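Local coordinates for protein ribonuclease VapC (Caulobacter crescentus, PDB 5K8J) that probably acts as the toxin of a toxin-antitoxin pair, a magnesium-dependent PIN-domain ribonuclease held in complex with its VapB antitoxin, at residues R91-A99 with D116-S124. Numbering follows the deposited sequence.
Sequences RKVVDRMIA and DFRDIPGLS
At the acidic site of the PIN domain, the first turns of helix 93-104 meet the loop that leads into the edge strand 125-127, with Asp95, a predicted magnesium ligand, against Phe117 and a salt-bridge network of Lys92, Arg96 and Asp119 beside it. Asp119 OD2 is gripped from opposite faces of its carboxylate: Lys92 NZ lies 2.9 Å from Asp119 OD2 on one face, and Arg96 NH2, also 2.9 Å from Asp119 OD2, on the other. The Lys92 chain bends at its third torsion (-75°), which brings NZ to Asp119 OD2 and also, 3.2 Å away and from above the carbonyl plane, to Asp116 O. Arg96, extended from CG to NE, presents its guanidinium edge to Asp119; its NH1 is held by Gly87 O. One water accepts from Arg96 NE and donates to both Asp116 O and Asp119 OD1, tying the loop at Asp116 and Asp119 to the helix. On the solvent side Arg91 adds a weak, two-pronged salt bridge to Asp116, NH1 to OD2 and NH2 to OD1, the two planes 50° apart. The edge of the Phe117 ring meets Ala99 CB and Asp95 O, CE2 3.4 Å from the latter, while the Asp95 side chain lies above the ring plane at the CZ end, carboxylate and ring planes 47° apart; Phe117 also touches Asp6, the other predicted magnesium ligand. Further along, Ala99 CB packs on Ile120 CD1 (3.7 Å) and Leu123 CD2. Acidic residues gathered near the C-terminal ends of parallel strands, one carried by a helix start, are characteristic of the PIN-domain nuclease site.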
loop_
_atom_site.group_PDB
_atom_site.type_symbol
_atom_site.label_atom_id
_atom_site.label_comp_id
_atom_site.label_asym_id
_atom_site.label_seq_id
_atom_site.Cartn_x
_atom_site.Cartn_y
_atom_site.Cartn_z
ATOM N N ARG B 91 17.181 13.918 15.478
ATOM C CA ARG B 91 16.586 15.005 16.269
ATOM C C ARG B 91 15.174 15.336 15.811
ATOM O O ARG B 91 14.333 15.726 16.627
ATOM C CB ARG B 91 17.456 16.255 16.196
ATOM C CG ARG B 91 16.871 17.448 16.907
ATOM C CD ARG B 91 17.820 18.657 16.825
ATOM N NE ARG B 91 17.913 19.183 15.465
ATOM C CZ ARG B 91 17.008 19.986 14.911
ATOM N NH1 ARG B 91 15.930 20.356 15.597
ATOM N NH2 ARG B 91 17.173 20.406 13.664
ATOM N N LYS B 92 14.869 15.140 14.528
ATOM C CA LYS B 92 13.588 15.576 13.971
ATOM C C LYS B 92 12.634 14.427 13.661
ATOM O O LYS B 92 11.662 14.613 12.923
ATOM C CB LYS B 92 13.840 16.430 12.725
ATOM C CG LYS B 92 14.680 17.679 12.993
ATOM C CD LYS B 92 14.486 18.734 11.904
ATOM C CE LYS B 92 15.215 18.345 10.651
ATOM N NZ LYS B 92 15.077 19.445 9.629
ATOM N N VAL B 93 12.838 13.240 14.239
ATOM C CA VAL B 93 11.938 12.131 13.943
ATOM C C VAL B 93 10.488 12.490 14.264
ATOM O O VAL B 93 9.589 12.271 13.445
ATOM C CB VAL B 93 12.377 10.840 14.669
ATOM C CG1 VAL B 93 11.334 9.759 14.503
ATOM C CG2 VAL B 93 13.735 10.374 14.158
ATOM N N VAL B 94 10.215 12.984 15.477
ATOM C CA VAL B 94 8.821 13.270 15.857
ATOM C C VAL B 94 8.211 14.302 14.916
ATOM O O VAL B 94 7.087 14.127 14.424
ATOM C CB VAL B 94 8.736 13.755 17.316
ATOM C CG1 VAL B 94 7.331 14.289 17.592
ATOM C CG2 VAL B 94 9.046 12.614 18.261
ATOM N N ASP B 95 8.943 15.388 14.674
ATOM C CA ASP B 95 8.559 16.418 13.705
ATOM C C ASP B 95 8.111 15.790 12.393
ATOM O O ASP B 95 7.054 16.119 11.823
ATOM C CB ASP B 95 9.761 17.329 13.380
ATOM C CG ASP B 95 10.092 18.369 14.436
ATOM O OD1 ASP B 95 9.260 18.679 15.307
ATOM O OD2 ASP B 95 11.220 18.953 14.309
ATOM N N ARG B 96 8.959 14.926 11.852
ATOM C CA ARG B 96 8.679 14.345 10.549
ATOM C C ARG B 96 7.531 13.326 10.582
ATOM O O ARG B 96 6.796 13.171 9.598
ATOM C CB ARG B 96 9.984 13.744 10.019
ATOM C CG ARG B 96 10.988 14.795 9.609
ATOM C CD ARG B 96 12.352 14.185 9.423
ATOM N NE ARG B 96 13.270 15.157 8.844
ATOM C CZ ARG B 96 14.459 14.830 8.344
ATOM N NH1 ARG B 96 14.835 13.575 8.373
ATOM N NH2 ARG B 96 15.256 15.743 7.789
HETATM N N MSE B 97 7.322 12.632 11.708
HETATM C CA MSE B 97 6.172 11.753 11.860
HETATM C C MSE B 97 4.874 12.554 11.782
HETATM O O MSE B 97 3.944 12.150 11.092
HETATM C CB MSE B 97 6.247 10.989 13.191
HETATM C CG MSE B 97 7.310 9.897 13.209
HETATM SE SE MSE B 97 7.346 9.023 14.971
HETATM C CE MSE B 97 5.790 8.009 14.814
ATOM N N ILE B 98 4.821 13.670 12.512
ATOM C CA ILE B 98 3.589 14.452 12.491
ATOM C C ILE B 98 3.383 15.088 11.114
ATOM O O ILE B 98 2.268 15.088 10.560
ATOM C CB ILE B 98 3.597 15.485 13.628
ATOM C CG1 ILE B 98 3.764 14.761 14.977
ATOM C CG2 ILE B 98 2.280 16.288 13.580
ATOM C CD1 ILE B 98 3.902 15.672 16.154
ATOM N N ALA B 99 4.448 15.627 10.529
ATOM C CA ALA B 99 4.340 16.154 9.175
ATOM C C ALA B 99 3.893 15.087 8.183
ATOM O O ALA B 99 3.116 15.367 7.262
ATOM C CB ALA B 99 5.681 16.748 8.739
ATOM N N ASP B 116 12.356 23.933 10.970
ATOM C CA ASP B 116 12.702 22.527 11.066
ATOM C C ASP B 116 11.924 21.651 10.078
ATOM O O ASP B 116 12.097 20.424 10.086
ATOM C CB ASP B 116 12.452 21.998 12.476
ATOM C CG ASP B 116 13.606 22.311 13.428
ATOM O OD1 ASP B 116 14.726 22.585 12.933
ATOM O OD2 ASP B 116 13.387 22.299 14.659
ATOM N N PHE B 117 11.046 22.251 9.272
ATOM C CA PHE B 117 10.203 21.530 8.334
ATOM C C PHE B 117 10.462 21.956 6.892
ATOM O O PHE B 117 9.787 21.450 5.972
ATOM C CB PHE B 117 8.719 21.726 8.685
ATOM C CG PHE B 117 8.356 21.215 10.043
ATOM C CD1 PHE B 117 8.573 21.987 11.169
ATOM C CD2 PHE B 117 7.825 19.952 10.198
ATOM C CE1 PHE B 117 8.279 21.486 12.440
ATOM C CE2 PHE B 117 7.524 19.459 11.444
ATOM C CZ PHE B 117 7.730 20.236 12.568
ATOM N N ARG B 118 11.461 22.803 6.665
ATOM C CA ARG B 118 11.759 23.351 5.358
ATOM C C ARG B 118 12.274 22.293 4.394
ATOM O O ARG B 118 12.235 22.509 3.180
ATOM C CB ARG B 118 12.798 24.473 5.522
ATOM C CG ARG B 118 13.142 25.237 4.255
ATOM C CD ARG B 118 14.357 26.146 4.469
ATOM N NE ARG B 118 14.825 26.752 3.219
ATOM C CZ ARG B 118 14.975 28.059 3.005
ATOM N NH1 ARG B 118 14.708 28.945 3.958
ATOM N NH2 ARG B 118 15.411 28.488 1.822
ATOM N N ASP B 119 12.756 21.168 4.908
ATOM C CA ASP B 119 13.340 20.120 4.090
ATOM C C ASP B 119 12.346 19.030 3.734
ATOM O O ASP B 119 12.763 17.975 3.255
ATOM C CB ASP B 119 14.567 19.508 4.794
ATOM C CG ASP B 119 14.241 18.922 6.154
ATOM O OD1 ASP B 119 13.054 18.926 6.528
ATOM O OD2 ASP B 119 15.186 18.463 6.858
ATOM N N ILE B 120 11.050 19.248 3.951
ATOM C CA ILE B 120 10.033 18.241 3.672
ATOM C C ILE B 120 9.293 18.606 2.392
ATOM O O ILE B 120 8.459 19.528 2.392
ATOM C CB ILE B 120 9.059 18.106 4.849
ATOM C CG1 ILE B 120 9.830 17.668 6.108
ATOM C CG2 ILE B 120 7.941 17.130 4.530
ATOM C CD1 ILE B 120 8.996 17.650 7.331
ATOM N N PRO B 121 9.563 17.935 1.280
ATOM C CA PRO B 121 8.884 18.308 0.035
ATOM C C PRO B 121 7.393 18.060 0.124
ATOM O O PRO B 121 6.949 17.029 0.622
ATOM C CB PRO B 121 9.524 17.389 -1.019
ATOM C CG PRO B 121 10.832 16.954 -0.420
ATOM C CD PRO B 121 10.568 16.874 1.069
ATOM N N GLY B 122 6.618 19.004 -0.419
ATOM C CA GLY B 122 5.202 18.817 -0.562
ATOM C C GLY B 122 4.380 19.262 0.622
ATOM O O GLY B 122 3.148 19.242 0.536
ATOM N N LEU B 123 5.010 19.642 1.718
ATOM C CA LEU B 123 4.278 19.970 2.930
ATOM C C LEU B 123 3.755 21.404 2.852
ATOM O O LEU B 123 4.511 22.333 2.538
ATOM C CB LEU B 123 5.190 19.840 4.137
ATOM C CG LEU B 123 4.567 20.109 5.499
ATOM C CD1 LEU B 123 3.575 19.046 5.892
ATOM C CD2 LEU B 123 5.643 20.221 6.538
ATOM N N SER B 124 2.465 21.588 3.118
ATOM C CA SER B 124 1.908 22.932 3.281
ATOM C C SER B 124 2.057 23.334 4.735
ATOM O O SER B 124 1.680 22.572 5.620
ATOM C CB SER B 124 0.434 22.984 2.884
ATOM O OG SER B 124 0.333 22.872 1.468
HETATM O O HOH W 1 16.479 21.681 10.650
HETATM O O HOH W 2 12.437 17.888 8.841
#